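Local atomic coordinates of putative uncharacterized protein (Bacteroides eggerthii DSM 20697, PDB entry 5BYP), a protein that is of unknown function but adopts a lipocalin-like beta-barrel fold, whose relatives commonly bind small hydrophobic molecules. Residues I30-Q35 / N91-G96; S65-P70 / T98-F103. All coordinates share one frame; numbering follows the deposited sequence.

Interaction 1. Residues I30-Q35 / N91-G96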
loop_
_atom_site.group_PDB
_atom_site.type_symbol
_atom_site.label_atom_id
_atom_site.label_comp_id
_atom_site.label_asym_id
_atom_site.label_seq_id
_atom_site.Cartn_x
_atom_site.Cartn_y
_atom_site.Cartn_z
ATOM N N ILE A 30 -10.194 0.271 -0.497
ATOM C CA ILE A 30 -8.781 0.468 -0.147
ATOM C C ILE A 30 -8.331 1.954 -0.187
ATOM O O ILE A 30 -8.618 2.686 -1.140
ATOM C CB ILE A 30 -7.898 -0.414 -1.078
ATOM C CG1 ILE A 30 -8.192 -1.928 -0.826
ATOM C CG2 ILE A 30 -6.389 -0.078 -0.959
ATOM C CD1 ILE A 30 -7.351 -2.955 -1.625
ATOM N N PHE A 31 -7.578 2.363 0.867
ATOM C CA PHE A 31 -6.995 3.698 1.020
ATOM C C PHE A 31 -5.552 3.587 1.519
ATOM O O PHE A 31 -5.252 2.715 2.340
ATOM C CB PHE A 31 -7.826 4.546 1.995
ATOM C CG PHE A 31 -9.253 4.791 1.571
ATOM C CD1 PHE A 31 -10.244 3.846 1.822
ATOM C CD2 PHE A 31 -9.623 5.993 0.975
ATOM C CE1 PHE A 31 -11.563 4.074 1.428
ATOM C CE2 PHE A 31 -10.951 6.236 0.628
ATOM C CZ PHE A 31 -11.907 5.266 0.838
ATOM N N TYR A 32 -4.654 4.461 1.009
ATOM C CA TYR A 32 -3.250 4.591 1.454
ATOM C C TYR A 32 -3.066 5.967 2.030
ATOM O O TYR A 32 -3.581 6.920 1.472
ATOM C CB TYR A 32 -2.260 4.366 0.288
ATOM C CG TYR A 32 -1.934 2.921 -0.069
ATOM C CD1 TYR A 32 -2.887 1.912 0.073
ATOM C CD2 TYR A 32 -0.733 2.594 -0.703
ATOM C CE1 TYR A 32 -2.633 0.613 -0.360
ATOM C CE2 TYR A 32 -0.450 1.288 -1.089
ATOM C CZ TYR A 32 -1.412 0.307 -0.942
ATOM O OH TYR A 32 -1.145 -0.962 -1.383
ATOM N N GLY A 33 -2.385 6.065 3.160
ATOM C CA GLY A 33 -2.129 7.338 3.839
ATOM C C GLY A 33 -0.650 7.603 3.988
ATOM O O GLY A 33 0.118 6.684 4.276
ATOM N N PHE A 34 -0.236 8.846 3.753
ATOM C CA PHE A 34 1.168 9.228 3.817
ATOM C C PHE A 34 1.328 10.446 4.706
ATOM O O PHE A 34 0.588 11.405 4.544
ATOM C CB PHE A 34 1.703 9.510 2.399
ATOM C CG PHE A 34 1.556 8.364 1.421
ATOM C CD1 PHE A 34 0.409 8.230 0.647
ATOM C CD2 PHE A 34 2.578 7.432 1.252
ATOM C CE1 PHE A 34 0.271 7.164 -0.248
ATOM C CE2 PHE A 34 2.450 6.381 0.334
ATOM C CZ PHE A 34 1.299 6.258 -0.412
ATOM N N GLN A 35 2.231 10.390 5.684
ATOM C CA GLN A 35 2.468 11.518 6.600
ATOM C C GLN A 35 3.903 11.548 7.072
ATOM O O GLN A 35 4.260 10.749 7.935
ATOM C CB GLN A 35 1.547 11.465 7.858
ATOM C CG GLN A 35 0.033 11.294 7.642
ATOM C CD GLN A 35 -0.656 12.552 7.167
ATOM O OE1 GLN A 35 -0.363 13.681 7.614
ATOM N NE2 GLN A 35 -1.648 12.371 6.298
ATOM N N ASN A 91 -4.677 -10.666 1.447
ATOM C CA ASN A 91 -5.690 -10.139 0.555
ATOM C C ASN A 91 -5.464 -8.671 0.232
ATOM O O ASN A 91 -5.799 -8.227 -0.868
ATOM C CB ASN A 91 -7.093 -10.322 1.144
ATOM C CG ASN A 91 -7.487 -11.747 1.466
ATOM O OD1 ASN A 91 -6.773 -12.722 1.157
ATOM N ND2 ASN A 91 -8.598 -11.890 2.184
ATOM N N PHE A 92 -4.974 -7.904 1.183
ATOM C CA PHE A 92 -4.829 -6.487 0.984
ATOM C C PHE A 92 -3.499 -6.158 0.326
ATOM O O PHE A 92 -3.479 -5.516 -0.712
ATOM C CB PHE A 92 -4.970 -5.799 2.314
ATOM C CG PHE A 92 -5.141 -4.316 2.246
ATOM C CD1 PHE A 92 -4.045 -3.476 2.288
ATOM C CD2 PHE A 92 -6.410 -3.748 2.231
ATOM C CE1 PHE A 92 -4.209 -2.095 2.278
ATOM C CE2 PHE A 92 -6.571 -2.366 2.234
ATOM C CZ PHE A 92 -5.472 -1.549 2.251
ATOM N N PHE A 93 -2.392 -6.602 0.891
ATOM C CA PHE A 93 -1.129 -6.263 0.277
ATOM C C PHE A 93 -0.648 -7.340 -0.669
ATOM O O PHE A 93 -0.481 -7.058 -1.855
ATOM C CB PHE A 93 -0.072 -5.970 1.335
ATOM C CG PHE A 93 -0.416 -4.783 2.186
ATOM C CD1 PHE A 93 -0.333 -3.492 1.673
ATOM C CD2 PHE A 93 -0.886 -4.952 3.483
ATOM C CE1 PHE A 93 -0.624 -2.382 2.474
ATOM C CE2 PHE A 93 -1.189 -3.847 4.277
ATOM C CZ PHE A 93 -1.023 -2.564 3.778
ATOM N N GLY A 94 -0.395 -8.542 -0.140
ATOM C CA GLY A 94 0.142 -9.657 -0.910
ATOM C C GLY A 94 1.608 -9.446 -1.223
ATOM O O GLY A 94 2.133 -10.029 -2.166
ATOM N N TRP A 95 2.281 -8.621 -0.419
ATOM C CA TRP A 95 3.688 -8.247 -0.607
ATOM C C TRP A 95 4.673 -9.339 -0.166
ATOM O O TRP A 95 5.895 -9.120 -0.224
ATOM C CB TRP A 95 4.008 -6.954 0.159
ATOM C CG TRP A 95 3.221 -5.755 -0.276
ATOM C CD1 TRP A 95 2.414 -5.647 -1.373
ATOM C CD2 TRP A 95 3.267 -4.454 0.318
ATOM N NE1 TRP A 95 1.905 -4.372 -1.461
ATOM C CE2 TRP A 95 2.403 -3.622 -0.429
ATOM C CE3 TRP A 95 3.894 -3.927 1.465
ATOM C CZ2 TRP A 95 2.157 -2.301 -0.077
ATOM C CZ3 TRP A 95 3.633 -2.621 1.823
ATOM C CH2 TRP A 95 2.785 -1.817 1.053
ATOM N N GLY A 96 4.150 -10.479 0.284
ATOM C CA GLY A 96 4.967 -11.611 0.693
ATOM C C GLY A 96 5.507 -11.493 2.095
ATOM O O GLY A 96 5.215 -10.523 2.802
#
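Inside the lipocalin-like barrel, strand 30-35 meets the end of helix 87-92 and the turn after it, which together send Phe92, Phe93 and Trp95 into the interior. The tight end is Ile30 on Phe92, tip to tip. Phe92 has CG anti to its backbone N (chi1 -167°), which carries the far end of the ring to the isoleucine: CG1 of Ile30 lies 3.5 Å from Phe92 CE2, and CG2 of Ile30 3.6 Å from Phe92 CZ. A branched aliphatic chain suits this place because both branches bear on one ring. Farther along, the fit loosens. Tyr32 and Phe92 run alongside in opposite senses, Tyr32 CE1 staying 4.1 Å from Phe92 CE1, while Phe39 and Phe124 pack on the tyrosine ring. The solvent side is that of Asn91, Gly94 and Gly96. Gly94, the first residue to leave helical geometry, has positive phi (74°), easy without a side chain, and the buried Trp95 follows; Gly96 has positive phi too. Among the aromatics, CD1 of Phe92 sits over the centre of the Phe93 ring, whose CD1 in turn lies above the rim of Trp95. Finally, OH of Tyr32 comes 3.8 Å from Trp95 CZ2.

Interaction 2. Residues S65-P70 / T98-F103; sequences SITLWP and TGERTF
Strands 63-68 and 100-108 run antiparallel in the barrel wall. Segment 98-103 serves the backbone of Ile66 and Leu68; Ser65 and Thr67 turn theirs to Lys58 and Tyr56 of strand 51-60. Ile66 N gives to Arg101 O at 3.0 Å from above the carbonyl plane, and Arg101 N returns a bond to Ile66 O nearly along the C=O axis. Ile66 O also receives a CA-H contact from Glu100. Leu68 N adds a straight bond (172°) to Gly99 O. On the face of Ser65, Thr67, Glu100 and Thr102, Ser65 OG and Thr102 OG1 hydrogen-bond at 2.9 Å. Glu100, bent at chi2 (-78°), crosses Thr67, its CG 3.3 Å from Thr67 OG1; its carboxylate comes near Thr102 OG1, whose single proton may bond weakly to it or go to another acceptor. An alanine at Glu100 would remove the carboxylate and the CG beside Thr67 OG1, and would probably leave the Ser65 and Thr102 hydroxyls less well fixed. On the other face, Ile66 CD1 packs 3.7 Å from Phe103 CE1, while Arg101 turns its guanidinium to Tyr122 OH. Backbone bonds thus hold the strands, with polar side chains on one face and mostly apolar packing on the other.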
loop_
_atom_site.group_PDB
_atom_site.type_symbol
_atom_site.label_atom_id
_atom_site.label_comp_id
_atom_site.label_asym_id
_atom_site.label_seq_id
_atom_site.Cartn_x
_atom_site.Cartn_y
_atom_site.Cartn_z
ATOM N N SER A 65 9.544 3.175 -1.269
ATOM C CA SER A 65 9.692 1.883 -0.622
ATOM C C SER A 65 8.827 1.824 0.595
ATOM O O SER A 65 9.153 2.435 1.619
ATOM C CB SER A 65 11.147 1.620 -0.263
ATOM O OG SER A 65 11.888 1.244 -1.410
ATOM N N ILE A 66 7.697 1.114 0.494
ATOM C CA ILE A 66 6.784 1.000 1.621
ATOM C C ILE A 66 7.112 -0.260 2.431
ATOM O O ILE A 66 7.129 -1.374 1.891
ATOM C CB ILE A 66 5.297 1.032 1.201
ATOM C CG1 ILE A 66 4.999 2.158 0.148
ATOM C CG2 ILE A 66 4.430 1.170 2.450
ATOM C CD1 ILE A 66 3.559 2.214 -0.357
ATOM N N THR A 67 7.384 -0.066 3.728
ATOM C CA THR A 67 7.688 -1.138 4.682
ATOM C C THR A 67 6.636 -1.123 5.775
ATOM O O THR A 67 6.346 -0.060 6.326
ATOM C CB THR A 67 9.104 -0.981 5.247
ATOM O OG1 THR A 67 10.028 -0.770 4.178
ATOM C CG2 THR A 67 9.539 -2.166 6.083
ATOM N N LEU A 68 6.030 -2.287 6.066
ATOM C CA LEU A 68 5.012 -2.390 7.113
ATOM C C LEU A 68 5.628 -2.671 8.479
ATOM O O LEU A 68 6.525 -3.515 8.598
ATOM C CB LEU A 68 3.988 -3.476 6.803
ATOM C CG LEU A 68 3.085 -3.267 5.620
ATOM C CD1 LEU A 68 1.927 -4.198 5.699
ATOM C CD2 LEU A 68 2.580 -1.828 5.543
ATOM N N TRP A 69 5.051 -2.050 9.522
ATOM C CA TRP A 69 5.479 -2.227 10.889
ATOM C C TRP A 69 4.600 -3.254 11.631
ATOM O O TRP A 69 3.376 -3.208 11.521
ATOM C CB TRP A 69 5.462 -0.891 11.617
ATOM C CG TRP A 69 6.317 -0.921 12.836
ATOM C CD1 TRP A 69 5.903 -1.171 14.107
ATOM C CD2 TRP A 69 7.761 -0.953 12.868
ATOM N NE1 TRP A 69 6.987 -1.224 14.954
ATOM C CE2 TRP A 69 8.139 -1.120 14.215
ATOM C CE3 TRP A 69 8.770 -0.831 11.884
ATOM C CZ2 TRP A 69 9.472 -1.136 14.617
ATOM C CZ3 TRP A 69 10.090 -0.839 12.283
ATOM C CH2 TRP A 69 10.433 -0.963 13.639
ATOM N N PRO A 70 5.183 -4.229 12.371
ATOM C CA PRO A 70 6.613 -4.448 12.657
ATOM C C PRO A 70 7.350 -5.059 11.485
ATOM O O PRO A 70 6.802 -5.897 10.769
ATOM C CB PRO A 70 6.572 -5.418 13.842
ATOM C CG PRO A 70 5.319 -6.203 13.635
ATOM C CD PRO A 70 4.342 -5.231 13.063
ATOM N N THR A 98 8.267 -10.570 3.368
ATOM C CA THR A 98 9.105 -9.429 3.730
ATOM C C THR A 98 8.266 -8.244 4.322
ATOM O O THR A 98 8.789 -7.500 5.161
ATOM C CB THR A 98 9.966 -8.996 2.531
ATOM O OG1 THR A 98 11.030 -8.174 2.996
ATOM C CG2 THR A 98 9.173 -8.263 1.446
ATOM N N GLY A 99 7.005 -8.093 3.873
ATOM C CA GLY A 99 6.130 -7.007 4.312
ATOM C C GLY A 99 6.626 -5.662 3.832
ATOM O O GLY A 99 6.508 -4.654 4.535
ATOM N N GLU A 100 7.233 -5.669 2.643
ATOM C CA GLU A 100 7.833 -4.524 1.978
ATOM C C GLU A 100 7.626 -4.641 0.485
ATOM O O GLU A 100 7.784 -5.729 -0.056
ATOM C CB GLU A 100 9.347 -4.462 2.303
ATOM C CG GLU A 100 10.042 -3.143 1.911
ATOM C CD GLU A 100 10.431 -2.835 0.458
ATOM O OE1 GLU A 100 10.380 -3.743 -0.407
ATOM O OE2 GLU A 100 10.839 -1.679 0.202
ATOM N N ARG A 101 7.321 -3.515 -0.193
ATOM C CA ARG A 101 7.201 -3.406 -1.660
ATOM C C ARG A 101 7.687 -2.012 -2.134
ATOM O O ARG A 101 7.288 -0.983 -1.577
ATOM C CB ARG A 101 5.768 -3.689 -2.174
ATOM C CG ARG A 101 5.598 -3.483 -3.732
ATOM C CD ARG A 101 4.438 -4.265 -4.343
ATOM N NE ARG A 101 4.646 -5.703 -4.146
ATOM C CZ ARG A 101 3.742 -6.644 -4.375
ATOM N NH1 ARG A 101 2.538 -6.321 -4.831
ATOM N NH2 ARG A 101 4.027 -7.916 -4.139
ATOM N N THR A 102 8.558 -2.011 -3.163
ATOM C CA THR A 102 9.135 -0.828 -3.805
ATOM C C THR A 102 8.425 -0.608 -5.144
ATOM O O THR A 102 8.364 -1.523 -5.980
ATOM C CB THR A 102 10.658 -0.982 -3.957
ATOM O OG1 THR A 102 11.209 -1.290 -2.679
ATOM C CG2 THR A 102 11.323 0.279 -4.497
ATOM N N PHE A 103 7.824 0.579 -5.302
ATOM C CA PHE A 103 7.061 0.963 -6.497
ATOM C C PHE A 103 7.752 2.023 -7.281
ATOM O O PHE A 103 8.368 2.913 -6.694
ATOM C CB PHE A 103 5.680 1.519 -6.111
ATOM C CG PHE A 103 4.793 0.619 -5.306
ATOM C CD1 PHE A 103 4.864 0.607 -3.912
ATOM C CD2 PHE A 103 3.803 -0.135 -5.925
ATOM C CE1 PHE A 103 4.002 -0.192 -3.162
ATOM C CE2 PHE A 103 2.930 -0.919 -5.172
ATOM C CZ PHE A 103 3.036 -0.948 -3.801
#

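How the interactions relate
The four segments alternate along the chain, and a single residue separates 91-96 from 98-103, so the turn of interaction 1 leads directly into a strand of interaction 2. Their centres lie about 9 Å apart, and they meet on the face of the wall that carries Ile66 and Leu68. Phe93 CE2 is 3.4 Å from Leu68 CD1, and Trp95 CH2 packs 3.7 Å from Ile66 CG2. Arg101 flanks the same tryptophan, its CZ 3.4 Å from Trp95 CD1. Interaction 2 thus builds a wall and interaction 1 packs aromatic rings against it from inside. This interior is where lipocalins usually hold ligands, but whether this protein binds a ligand there is unknown.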